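PDB 6IBU: Crh-like protein 5 from Neosartorya fumigata, which cleaves chitin and transfers its chains to 1,6-beta-glucan or to other chitin, cross-linking the polysaccharides of the fungal cell wall. Local coordinates for residues 24-29 against 33-38; 137-142 against 215-220. All blocks are in the same frame, centred on the assembly; numbering follows the deposited sequence.

Interaction 1 (24-29 against 33-38); sequences ADFTSA and DQWEVT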
ATOM      1  N   ALA A  24       3.471  -1.845 -15.170  1.00 33.47           N
ATOM      2  CA  ALA A  24       2.097  -1.776 -15.709  1.00 31.10           C
ATOM      3  C   ALA A  24       1.839  -0.308 -16.027  1.00 32.23           C
ATOM      4  O   ALA A  24       1.982   0.509 -15.127  1.00 31.22           O
ATOM      5  CB  ALA A  24       1.121  -2.329 -14.708  1.00 30.24           C
ATOM      6  N   ASP A  25       1.605   0.010 -17.292  1.00 33.58           N
ATOM      7  CA  ASP A  25       0.955   1.266 -17.726  1.00 35.63           C
ATOM      8  C   ASP A  25      -0.555   1.002 -17.648  1.00 33.42           C
ATOM      9  O   ASP A  25      -1.039   0.130 -18.343  1.00 33.72           O
ATOM     10  CB  ASP A  25       1.482   1.654 -19.110  1.00 39.28           C
ATOM     11  CG  ASP A  25       1.110   3.066 -19.560  1.00 47.07           C
ATOM     12  OD1 ASP A  25       0.368   3.748 -18.817  1.00 46.39           O
ATOM     13  OD2 ASP A  25       1.551   3.477 -20.667  1.00 53.64           O
ATOM     14  N   PHE A  26      -1.275   1.645 -16.741  1.00 33.72           N
ATOM     15  CA  PHE A  26      -2.736   1.411 -16.616  1.00 37.44           C
ATOM     16  C   PHE A  26      -3.531   2.164 -17.688  1.00 38.24           C
ATOM     17  O   PHE A  26      -4.737   2.195 -17.550  1.00 37.29           O
ATOM     18  CB  PHE A  26      -3.228   1.744 -15.209  1.00 35.82           C
ATOM     19  CG  PHE A  26      -2.862   0.701 -14.190  1.00 37.35           C
ATOM     20  CD1 PHE A  26      -3.268  -0.611 -14.345  1.00 39.00           C
ATOM     21  CD2 PHE A  26      -2.098   1.024 -13.082  1.00 38.20           C
ATOM     22  CE1 PHE A  26      -2.918  -1.576 -13.414  1.00 40.81           C
ATOM     23  CE2 PHE A  26      -1.777   0.056 -12.142  1.00 37.65           C
ATOM     24  CZ  PHE A  26      -2.181  -1.244 -12.314  1.00 36.94           C
ATOM     25  N   THR A  27      -2.940   2.672 -18.754  1.00 46.38           N
ATOM     26  CA  THR A  27      -3.721   3.134 -19.935  1.00 56.74           C
ATOM     27  C   THR A  27      -4.517   1.967 -20.549  1.00 67.60           C
ATOM     28  O   THR A  27      -5.649   2.186 -21.023  1.00 69.07           O
ATOM     29  CB  THR A  27      -2.803   3.735 -20.998  1.00 55.56           C
ATOM     30  OG1 THR A  27      -3.612   3.899 -22.160  1.00 62.16           O
ATOM     31  CG2 THR A  27      -1.618   2.863 -21.342  1.00 52.36           C
ATOM     32  N   SER A  28      -3.955   0.765 -20.520  1.00 72.38           N
ATOM     33  CA  SER A  28      -4.468  -0.407 -21.273  1.00 74.18           C
ATOM     34  C   SER A  28      -5.416  -1.244 -20.413  1.00 75.22           C
ATOM     35  O   SER A  28      -5.230  -1.290 -19.194  1.00 74.59           O
ATOM     36  CB  SER A  28      -3.329  -1.222 -21.774  1.00 75.18           C
ATOM     37  OG  SER A  28      -2.291  -0.362 -22.219  1.00 75.26           O
ATOM     38  N   ALA A  29      -6.387  -1.904 -21.042  1.00 77.68           N
ATOM     39  CA  ALA A  29      -7.321  -2.844 -20.376  1.00 74.87           C
ATOM     40  C   ALA A  29      -6.526  -4.042 -19.852  1.00 72.74           C
ATOM     41  O   ALA A  29      -6.920  -4.599 -18.810  1.00 62.94           O
ATOM     42  CB  ALA A  29      -8.400  -3.281 -21.338  1.00 74.55           C
ATOM     43  N   ASP A  33      -3.703  -7.832 -15.614  1.00 37.79           N
ATOM     44  CA  ASP A  33      -3.365  -9.265 -15.780  1.00 38.02           C
ATOM     45  C   ASP A  33      -2.900  -9.910 -14.474  1.00 34.67           C
ATOM     46  O   ASP A  33      -3.443 -10.954 -14.132  1.00 36.57           O
ATOM     47  CB  ASP A  33      -2.301  -9.434 -16.858  1.00 39.90           C
ATOM     48  CG  ASP A  33      -2.921  -9.456 -18.246  1.00 44.62           C
ATOM     49  OD1 ASP A  33      -4.185  -9.492 -18.333  1.00 42.28           O
ATOM     50  OD2 ASP A  33      -2.147  -9.434 -19.230  1.00 47.52           O
ATOM     51  N   GLN A  34      -1.921  -9.335 -13.786  1.00 31.57           N
ATOM     52  CA  GLN A  34      -1.292  -9.993 -12.609  1.00 29.16           C
ATOM     53  C   GLN A  34      -1.872  -9.387 -11.330  1.00 27.17           C
ATOM     54  O   GLN A  34      -1.170  -9.388 -10.315  1.00 25.17           O
ATOM     55  CB  GLN A  34       0.222  -9.903 -12.761  1.00 29.80           C
ATOM     56  CG  GLN A  34       0.686 -10.603 -14.032  1.00 31.71           C
ATOM     57  CD  GLN A  34       2.184 -10.670 -14.204  1.00 36.65           C
ATOM     58  OE1 GLN A  34       2.738 -10.150 -15.181  1.00 42.74           O
ATOM     59  NE2 GLN A  34       2.857 -11.326 -13.264  1.00 35.75           N
ATOM     60  N   TRP A  35      -3.100  -8.859 -11.410  1.00 25.43           N
ATOM     61  CA  TRP A  35      -3.822  -8.219 -10.280  1.00 26.32           C
ATOM     62  C   TRP A  35      -5.167  -8.911 -10.050  1.00 28.33           C
ATOM     63  O   TRP A  35      -5.735  -9.453 -11.013  1.00 30.33           O
ATOM     64  CB  TRP A  35      -4.042  -6.732 -10.555  1.00 24.37           C
ATOM     65  CG  TRP A  35      -2.801  -5.905 -10.678  1.00 22.89           C
ATOM     66  CD1 TRP A  35      -1.981  -5.803 -11.760  1.00 22.53           C
ATOM     67  CD2 TRP A  35      -2.275  -5.000  -9.692  1.00 21.82           C
ATOM     68  NE1 TRP A  35      -0.975  -4.912 -11.509  1.00 22.43           N
ATOM     69  CE2 TRP A  35      -1.124  -4.411 -10.247  1.00 21.90           C
ATOM     70  CE3 TRP A  35      -2.645  -4.649  -8.392  1.00 21.53           C
ATOM     71  CZ2 TRP A  35      -0.338  -3.502  -9.548  1.00 21.75           C
ATOM     72  CZ3 TRP A  35      -1.884  -3.736  -7.704  1.00 21.26           C
ATOM     73  CH2 TRP A  35      -0.743  -3.178  -8.276  1.00 22.05           C
ATOM     74  N   GLU A  36      -5.646  -8.887  -8.814  1.00 31.26           N
ATOM     75  CA  GLU A  36      -6.980  -9.395  -8.403  1.00 35.78           C
ATOM     76  C   GLU A  36      -7.785  -8.157  -7.996  1.00 32.94           C
ATOM     77  O   GLU A  36      -7.214  -7.351  -7.232  1.00 33.09           O
ATOM     78  CB  GLU A  36      -6.762 -10.465  -7.322  1.00 41.40           C
ATOM     79  CG  GLU A  36      -7.902 -10.668  -6.325  1.00 47.83           C
ATOM     80  CD  GLU A  36      -7.526 -11.441  -5.049  1.00 54.88           C
ATOM     81  OE1 GLU A  36      -6.302 -11.534  -4.738  1.00 56.27           O
ATOM     82  OE2 GLU A  36      -8.449 -11.967  -4.347  1.00 56.02           O
ATOM     83  N   VAL A  37      -8.965  -7.958  -8.590  1.00 31.46           N
ATOM     84  CA  VAL A  37      -9.899  -6.894  -8.163  1.00 31.34           C
ATOM     85  C   VAL A  37     -10.635  -7.486  -7.009  1.00 34.70           C
ATOM     86  O   VAL A  37     -11.539  -8.313  -7.057  1.00 37.17           O
ATOM     87  CB  VAL A  37     -10.904  -6.380  -9.176  1.00 29.99           C
ATOM     88  CG1 VAL A  37     -11.790  -5.314  -8.526  1.00 28.55           C
ATOM     89  CG2 VAL A  37     -10.216  -5.853 -10.420  1.00 28.97           C
ATOM     90  N   THR A  38     -10.137  -7.056  -5.946  1.00 35.58           N
ATOM     91  CA  THR A  38     -10.402  -7.860  -4.787  1.00 36.73           C
ATOM     92  C   THR A  38     -11.573  -7.256  -4.014  1.00 34.57           C
ATOM     93  O   THR A  38     -12.050  -7.903  -3.139  1.00 32.75           O
ATOM     94  CB  THR A  38      -9.067  -7.944  -4.111  1.00 41.11           C
ATOM     95  OG1 THR A  38      -9.224  -8.714  -2.929  1.00 44.22           O
ATOM     96  CG2 THR A  38      -8.557  -6.561  -3.797  1.00 46.49           C
TER
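Phe26 and Trp35 meet inside the protein as an edge-to-face aromatic pair, with the phenyl edge turned to the face of the indole. Phe26 follows directly on the end of strand 21-25. From its CB, CG lies anti to the carbonyl carbon and beside the backbone N (chi1 -75°), which carries the ring across toward the start of strand 35-39. Over one phenyl face lies Ala24 CB, 4.2 Å from the plane and offset toward the rim near CZ and CE1; this small methyl covers part of that face from within the same segment. The tip, CZ, does the touching. It lies 3.7 Å above the indole plane, near the rim and not over the middle, and is 3.9 Å from Trp35 CE2. The two planes are inclined at 64°, and the centroids of the phenyl and the five-membered ring are 5.6 Å apart. In such a T-shaped pair the slightly positive ring hydrogens of one partner face the pi cloud of the other.

Tryptophan suits its place because it offers a broad apolar face and one polar atom. That atom, NE1, is paid for by a hydrogen bond to Tyr22 OH, which probably also helps to hold the indole's rotation. Val219 touches both rings, while Leu181 and Leu183 of strand 179-187 pack against Trp35. Strands 21-25 and 35-39 belong to different sheets, and Phe26 and Trp35 join the two in the core of the beta-sandwich (jelly-roll) fold of glycoside hydrolase family 16.

Interaction 2 (137-142 against 215-220); sequences ETFHTY and YVKSVR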
ATOM      1  N   GLU A 137      -5.153  16.775  -6.870  1.00 22.22           N
ATOM      2  CA  GLU A 137      -5.389  17.569  -8.095  1.00 28.48           C
ATOM      3  C   GLU A 137      -4.317  17.288  -9.127  1.00 27.48           C
ATOM      4  O   GLU A 137      -4.465  17.652 -10.279  1.00 26.37           O
ATOM      5  CB  GLU A 137      -5.499  19.052  -7.745  1.00 35.23           C
ATOM      6  CG  GLU A 137      -6.800  19.693  -8.239  1.00 43.71           C
ATOM      7  CD  GLU A 137      -7.803  20.220  -7.206  1.00 51.50           C
ATOM      8  OE1 GLU A 137      -7.536  20.105  -5.976  1.00 57.15           O
ATOM      9  OE2 GLU A 137      -8.860  20.775  -7.638  1.00 49.95           O
ATOM     10  N   THR A 138      -3.316  16.555  -8.748  1.00 28.19           N
ATOM     11  CA  THR A 138      -2.211  16.330  -9.692  1.00 28.55           C
ATOM     12  C   THR A 138      -1.638  14.945  -9.435  1.00 28.36           C
ATOM     13  O   THR A 138      -1.801  14.506  -8.341  1.00 27.83           O
ATOM     14  CB  THR A 138      -1.114  17.341  -9.420  1.00 30.41           C
ATOM     15  OG1 THR A 138      -0.117  17.237 -10.432  1.00 35.21           O
ATOM     16  CG2 THR A 138      -0.472  17.068  -8.088  1.00 31.06           C
ATOM     17  N   PHE A 139      -0.987  14.269 -10.380  1.00 26.89           N
ATOM     18  CA  PHE A 139      -0.287  12.966 -10.171  1.00 24.33           C
ATOM     19  C   PHE A 139       1.047  13.226  -9.476  1.00 22.44           C
ATOM     20  O   PHE A 139       1.662  14.258  -9.729  1.00 22.42           O
ATOM     21  CB  PHE A 139      -0.086  12.260 -11.508  1.00 24.43           C
ATOM     22  CG  PHE A 139      -1.353  11.594 -11.958  1.00 24.04           C
ATOM     23  CD1 PHE A 139      -1.647  10.324 -11.507  1.00 22.31           C
ATOM     24  CD2 PHE A 139      -2.272  12.257 -12.757  1.00 22.59           C
ATOM     25  CE1 PHE A 139      -2.812   9.692 -11.897  1.00 23.93           C
ATOM     26  CE2 PHE A 139      -3.440  11.623 -13.151  1.00 23.32           C
ATOM     27  CZ  PHE A 139      -3.706  10.341 -12.724  1.00 24.10           C
ATOM     28  N   HIS A 140       1.458  12.307  -8.607  1.00 20.16           N
ATOM     29  CA  HIS A 140       2.804  12.272  -8.000  1.00 17.66           C
ATOM     30  C   HIS A 140       3.305  10.846  -8.120  1.00 16.30           C
ATOM     31  O   HIS A 140       2.491   9.942  -8.255  1.00 14.58           O
ATOM     32  CB  HIS A 140       2.767  12.710  -6.532  1.00 18.26           C
ATOM     33  CG  HIS A 140       2.493  14.161  -6.358  1.00 18.56           C
ATOM     34  ND1 HIS A 140       3.444  15.113  -6.630  1.00 18.07           N
ATOM     35  CD2 HIS A 140       1.379  14.816  -5.965  1.00 18.03           C
ATOM     36  CE1 HIS A 140       2.922  16.306  -6.404  1.00 18.55           C
ATOM     37  NE2 HIS A 140       1.657  16.149  -6.007  1.00 18.38           N
ATOM     38  N   THR A 141       4.609  10.667  -8.026  1.00 16.14           N
ATOM     39  CA  THR A 141       5.231   9.336  -8.006  1.00 15.83           C
ATOM     40  C   THR A 141       5.519   8.997  -6.551  1.00 14.99           C
ATOM     41  O   THR A 141       6.376   9.634  -5.961  1.00 14.39           O
ATOM     42  CB  THR A 141       6.483   9.301  -8.872  1.00 16.03           C
ATOM     43  OG1 THR A 141       6.084   9.726 -10.166  1.00 16.54           O
ATOM     44  CG2 THR A 141       7.079   7.920  -8.931  1.00 16.99           C
ATOM     45  N   TYR A 142       4.834   7.998  -6.021  1.00 14.93           N
ATOM     46  CA  TYR A 142       5.035   7.530  -4.634  1.00 14.47           C
ATOM     47  C   TYR A 142       5.929   6.292  -4.690  1.00 14.18           C
ATOM     48  O   TYR A 142       5.550   5.280  -5.281  1.00 12.87           O
ATOM     49  CB  TYR A 142       3.690   7.277  -3.986  1.00 14.59           C
ATOM     50  CG  TYR A 142       2.825   8.501  -3.868  1.00 15.97           C
ATOM     51  CD1 TYR A 142       2.867   9.304  -2.737  1.00 17.02           C
ATOM     52  CD2 TYR A 142       1.943   8.844  -4.885  1.00 16.26           C
ATOM     53  CE1 TYR A 142       2.059  10.425  -2.629  1.00 17.85           C
ATOM     54  CE2 TYR A 142       1.110   9.940  -4.774  1.00 16.33           C
ATOM     55  CZ  TYR A 142       1.158  10.732  -3.644  1.00 17.67           C
ATOM     56  OH  TYR A 142       0.347  11.829  -3.549  1.00 16.99           O
ATOM     57  N   TYR A 215      -6.859   7.975  -8.924  1.00 17.61           N
ATOM     58  CA  TYR A 215      -6.342   7.432 -10.207  1.00 20.04           C
ATOM     59  C   TYR A 215      -4.923   6.918 -10.019  1.00 17.94           C
ATOM     60  O   TYR A 215      -4.068   7.636  -9.494  1.00 17.06           O
ATOM     61  CB  TYR A 215      -6.354   8.497 -11.301  1.00 22.06           C
ATOM     62  CG  TYR A 215      -7.729   9.011 -11.628  1.00 25.65           C
ATOM     63  CD1 TYR A 215      -8.273  10.072 -10.921  1.00 26.22           C
ATOM     64  CD2 TYR A 215      -8.467   8.475 -12.683  1.00 28.04           C
ATOM     65  CE1 TYR A 215      -9.526  10.575 -11.230  1.00 26.77           C
ATOM     66  CE2 TYR A 215      -9.722   8.971 -13.008  1.00 27.89           C
ATOM     67  CZ  TYR A 215     -10.247  10.025 -12.275  1.00 28.31           C
ATOM     68  OH  TYR A 215     -11.482  10.527 -12.543  1.00 32.81           O
ATOM     69  N   VAL A 216      -4.678   5.709 -10.489  1.00 18.26           N
ATOM     70  CA  VAL A 216      -3.302   5.141 -10.564  1.00 18.94           C
ATOM     71  C   VAL A 216      -2.959   4.952 -12.039  1.00 17.60           C
ATOM     72  O   VAL A 216      -3.585   4.130 -12.683  1.00 16.66           O
ATOM     73  CB  VAL A 216      -3.199   3.838  -9.751  1.00 18.71           C
ATOM     74  CG1 VAL A 216      -1.868   3.143 -10.022  1.00 19.35           C
ATOM     75  CG2 VAL A 216      -3.404   4.106  -8.261  1.00 18.91           C
ATOM     76  N   LYS A 217      -2.018   5.703 -12.582  1.00 19.93           N
ATOM     77  CA  LYS A 217      -1.747   5.533 -14.026  1.00 23.82           C
ATOM     78  C   LYS A 217      -0.639   4.508 -14.240  1.00 22.25           C
ATOM     79  O   LYS A 217      -0.706   3.842 -15.275  1.00 23.19           O
ATOM     80  CB  LYS A 217      -1.635   6.831 -14.829  1.00 28.23           C
ATOM     81  CG  LYS A 217      -0.688   7.910 -14.383  1.00 32.31           C
ATOM     82  CD  LYS A 217      -1.098   9.238 -15.030  1.00 37.62           C
ATOM     83  CE  LYS A 217       0.053   9.970 -15.709  1.00 42.23           C
ATOM     84  NZ  LYS A 217      -0.428  10.860 -16.796  1.00 42.34           N
ATOM     85  N   SER A 218       0.278   4.292 -13.305  1.00 21.39           N
ATOM     86  CA  SER A 218       1.343   3.281 -13.513  1.00 21.02           C
ATOM     87  C   SER A 218       1.866   2.700 -12.201  1.00 20.46           C
ATOM     88  O   SER A 218       1.751   3.351 -11.139  1.00 20.97           O
ATOM     89  CB  SER A 218       2.466   3.817 -14.379  1.00 21.55           C
ATOM     90  OG  SER A 218       3.302   4.708 -13.669  1.00 23.20           O
ATOM     91  N   VAL A 219       2.404   1.485 -12.313  1.00 19.29           N
ATOM     92  CA  VAL A 219       3.072   0.758 -11.205  1.00 19.84           C
ATOM     93  C   VAL A 219       4.398   0.192 -11.705  1.00 20.07           C
ATOM     94  O   VAL A 219       4.407  -0.446 -12.751  1.00 18.84           O
ATOM     95  CB  VAL A 219       2.154  -0.327 -10.640  1.00 19.10           C
ATOM     96  CG1 VAL A 219       2.912  -1.313  -9.768  1.00 19.55           C
ATOM     97  CG2 VAL A 219       1.016   0.314  -9.876  1.00 19.45           C
ATOM     98  N   ARG A 220       5.472   0.418 -10.951  1.00 21.06           N
ATOM     99  CA  ARG A 220       6.772  -0.255 -11.157  1.00 23.24           C
ATOM    100  C   ARG A 220       7.135  -1.008  -9.880  1.00 22.32           C
ATOM    101  O   ARG A 220       7.227  -0.367  -8.829  1.00 21.84           O
ATOM    102  CB  ARG A 220       7.840   0.765 -11.531  1.00 28.05           C
ATOM    103  CG  ARG A 220       9.202   0.141 -11.784  1.00 32.69           C
ATOM    104  CD  ARG A 220      10.272   1.194 -11.941  1.00 39.06           C
ATOM    105  NE  ARG A 220      11.564   0.556 -12.181  1.00 43.36           N
ATOM    106  CZ  ARG A 220      11.971   0.071 -13.351  1.00 45.21           C
ATOM    107  NH1 ARG A 220      11.198   0.152 -14.425  1.00 46.51           N
ATOM    108  NH2 ARG A 220      13.172  -0.476 -13.451  1.00 45.62           N
TER
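The aliphatic chain of Lys217 lies across one face of the Phe139 ring, and the two side chains run at a slant to each other. Lys217 CD stands over the ring, 3.5 Å from the centroid and 8° off the normal, a CH-pi contact almost directly above the centre. Farther along, NZ remains above the same face but higher, 4.9 Å from the centroid of the Phe139 ring and 21° off the normal. Two torsions bring this about: CG sits between the backbone N and the carbonyl carbon (chi1 53°), and the chain bends at chi3, which lays CG and CD along the face.

Tyr215 is met by the far end of the phenyl. Phe139 CZ comes to 3.5 Å from Tyr215 CB, and Phe139 CE1 lies 3.4 Å from the backbone O of Tyr215. The tyrosine ring itself leads away from the contact, leaving its CB as the part that meets the phenylalanine. Strand 71-78 runs between the two segments, pairing with strand 140-146 and with strand 212-223; Phe139 therefore reaches across an intervening strand, where it also touches Lys78, while Lys217 touches Val76.

Phenylalanine suits this partly exposed place because its flat face can receive methylenes and a cation alike, and lysine because its long chain can cover a ring at an exposed position where the amino group can probably still meet solvent. No hydrogen bond joins the segments: the contact rests on dispersion between CH groups and the ring, with a cation-pi term that would probably favour keeping the ammonium over the ring.

Overall arrangement
The two contacts lie 14 Å apart between centres and are joined through neighbouring strands of one sheet, 21-25 and 212-223. Backbone bonds probably link them directly, Ala24 N to Val219 O at 2.9 Å and Phe26 N to Lys217 O at 2.7 Å. Strand 212-223 thus serves both: Lys217 takes part in interaction 2 at the surface, while Val216 and Val219 touch Phe26 in the interior. Interaction 1 is the nearer to the chitin-binding residues, since the side chain of Trp35 is about 7 Å from that of Arg182, which binds chitin, whereas interaction 2 lies away from the chitin-binding residues and the probable catalytic glutamates.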